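Local coordinates for protein endo-beta-1,4-glucanase (cellulase B) (PDB 4V2X) that probably hydrolyses beta-1,4-linked glucans such as xyloglucan with a family 5 glycoside hydrolase barrel, joined to Ig-like and carbohydrate-binding modules, at residues Asp217-Phe222 with Leu238-Met243. Residues are numbered along the deposited sequence; the frame is centred on the assembly and turned at random.
Sequences DLNTVF and LVLPTM. With CA (calcium ion), chain B.
Helix 217-222, part of helix 209-227, packs through Asn219 and Phe222 on strand 238-241, the fifth strand of the (beta/alpha)8 barrel. Helix and strand run almost exactly antiparallel, at 172°, with their axes 9.3 Å apart, as expected where a barrel helix leads back into the next strand; Asn219 and Leu240 have the nearest CA atoms. Strand alternation points Leu238 and Leu240 toward the helix and Val239 away, and the branched apolar chains of the two leucines suit the space against Phe222. The Phe222 ring, with CG anti to the backbone N (chi1 159°), meets this pair obliquely: CE2 lies 3.9 Å from Leu238 CB, and CD2 lies 3.7 Å from Leu240 CD2. Trp176 packs edge-to-face with the same ring. Asn219 is the polar exception, its amide passing alongside Leu240 and Pro241, with OD1 3.6 Å from Leu240 CD2 and 3.5 Å from Pro241 CD. The buried OD1 is hydrogen-bonded to Ser194 OG. With an alanine here, Ser194 would probably lose its amide partner and a gap is likely to open beside Leu240 and Pro241. On another face of the helix, Asp217 OD1 binds calcium at 2.4 Å, together with Asp216, two waters, and Asp216 and Asp217 of the second subunit. Apolar packing and one buried, satisfied amide thus join helix to barrel wall, while Asp217 shares a metal across the subunit interface.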
# COMPACT_ATOMS: atom_id res chain seq x y z
N ASP A 217 -0.32 -5.77 -7.02
CA ASP A 217 -1.11 -5.90 -8.25
C ASP A 217 -0.91 -7.25 -8.95
O ASP A 217 -1.88 -7.85 -9.41
CB ASP A 217 -0.80 -4.75 -9.21
CG ASP A 217 -1.33 -3.41 -8.73
OD1 ASP A 217 -2.05 -3.36 -7.70
OD2 ASP A 217 -1.04 -2.40 -9.39
N LEU A 218 0.33 -7.73 -9.03
CA LEU A 218 0.59 -9.02 -9.65
C LEU A 218 -0.06 -10.15 -8.88
O LEU A 218 -0.68 -11.04 -9.46
CB LEU A 218 2.10 -9.30 -9.75
CG LEU A 218 2.91 -8.47 -10.73
CD1 LEU A 218 4.38 -8.80 -10.53
CD2 LEU A 218 2.50 -8.73 -12.17
N ASN A 219 0.08 -10.12 -7.57
CA ASN A 219 -0.55 -11.13 -6.72
C ASN A 219 -2.07 -11.10 -6.84
O ASN A 219 -2.73 -12.13 -6.81
CB ASN A 219 -0.12 -10.96 -5.26
CG ASN A 219 1.27 -11.50 -4.99
OD1 ASN A 219 1.74 -12.41 -5.68
ND2 ASN A 219 1.93 -10.97 -3.96
N THR A 220 -2.61 -9.90 -6.97
CA THR A 220 -4.06 -9.69 -6.97
C THR A 220 -4.70 -10.11 -8.29
O THR A 220 -5.74 -10.77 -8.30
CB THR A 220 -4.37 -8.21 -6.67
OG1 THR A 220 -3.88 -7.90 -5.37
CG2 THR A 220 -5.88 -7.92 -6.73
N VAL A 221 -4.08 -9.73 -9.40
CA VAL A 221 -4.59 -10.13 -10.70
C VAL A 221 -4.50 -11.65 -10.89
O VAL A 221 -5.37 -12.27 -11.50
CB VAL A 221 -3.92 -9.36 -11.86
CG1 VAL A 221 -2.44 -9.70 -11.97
CG2 VAL A 221 -4.66 -9.63 -13.16
N PHE A 222 -3.44 -12.25 -10.37
CA PHE A 222 -3.28 -13.70 -10.38
C PHE A 222 -4.44 -14.35 -9.63
O PHE A 222 -5.09 -15.26 -10.15
CB PHE A 222 -1.90 -14.03 -9.77
CG PHE A 222 -1.75 -15.42 -9.24
CD1 PHE A 222 -1.49 -16.48 -10.09
CD2 PHE A 222 -1.79 -15.66 -7.87
CE1 PHE A 222 -1.31 -17.76 -9.59
CE2 PHE A 222 -1.61 -16.93 -7.37
CZ PHE A 222 -1.37 -17.99 -8.23
N LEU A 238 -3.48 -21.12 -3.43
CA LEU A 238 -2.63 -20.19 -4.16
C LEU A 238 -1.51 -19.73 -3.25
O LEU A 238 -1.74 -19.42 -2.07
CB LEU A 238 -3.42 -18.99 -4.66
CG LEU A 238 -4.65 -19.33 -5.49
CD1 LEU A 238 -5.37 -18.07 -5.93
CD2 LEU A 238 -4.27 -20.18 -6.69
N VAL A 239 -0.31 -19.67 -3.81
CA VAL A 239 0.89 -19.35 -3.06
C VAL A 239 1.38 -17.97 -3.48
O VAL A 239 1.62 -17.72 -4.67
CB VAL A 239 2.00 -20.41 -3.30
CG1 VAL A 239 3.23 -20.11 -2.45
CG2 VAL A 239 1.48 -21.81 -3.00
N LEU A 240 1.51 -17.07 -2.51
CA LEU A 240 1.87 -15.68 -2.78
C LEU A 240 3.16 -15.31 -2.04
O LEU A 240 3.28 -15.53 -0.84
CB LEU A 240 0.75 -14.72 -2.34
CG LEU A 240 -0.63 -14.93 -2.97
CD1 LEU A 240 -1.63 -13.92 -2.41
CD2 LEU A 240 -0.57 -14.85 -4.49
N PRO A 241 4.13 -14.73 -2.77
CA PRO A 241 5.42 -14.40 -2.20
C PRO A 241 5.53 -13.00 -1.61
O PRO A 241 4.82 -12.08 -2.03
CB PRO A 241 6.34 -14.48 -3.41
CG PRO A 241 5.48 -13.96 -4.52
CD PRO A 241 4.12 -14.51 -4.23
N THR A 242 6.46 -12.83 -0.68
CA THR A 242 6.99 -11.52 -0.37
C THR A 242 7.93 -11.05 -1.48
O THR A 242 8.41 -11.86 -2.29
CB THR A 242 7.81 -11.54 0.93
OG1 THR A 242 8.82 -12.55 0.82
CG2 THR A 242 6.95 -11.85 2.12
N MET A 243 8.22 -9.75 -1.50
CA MET A 243 9.24 -9.20 -2.41
C MET A 243 10.56 -9.92 -2.17
O MET A 243 10.98 -10.10 -1.02
CB MET A 243 9.42 -7.70 -2.19
CG MET A 243 10.13 -6.97 -3.34
SD MET A 243 9.10 -6.79 -4.82
CE MET A 243 7.90 -5.61 -4.21
CA CA B . -3.23 -2.89 -5.72
O HOH W 1 -1.05 -1.97 -5.27
O HOH W 2 -3.87 -2.44 -3.44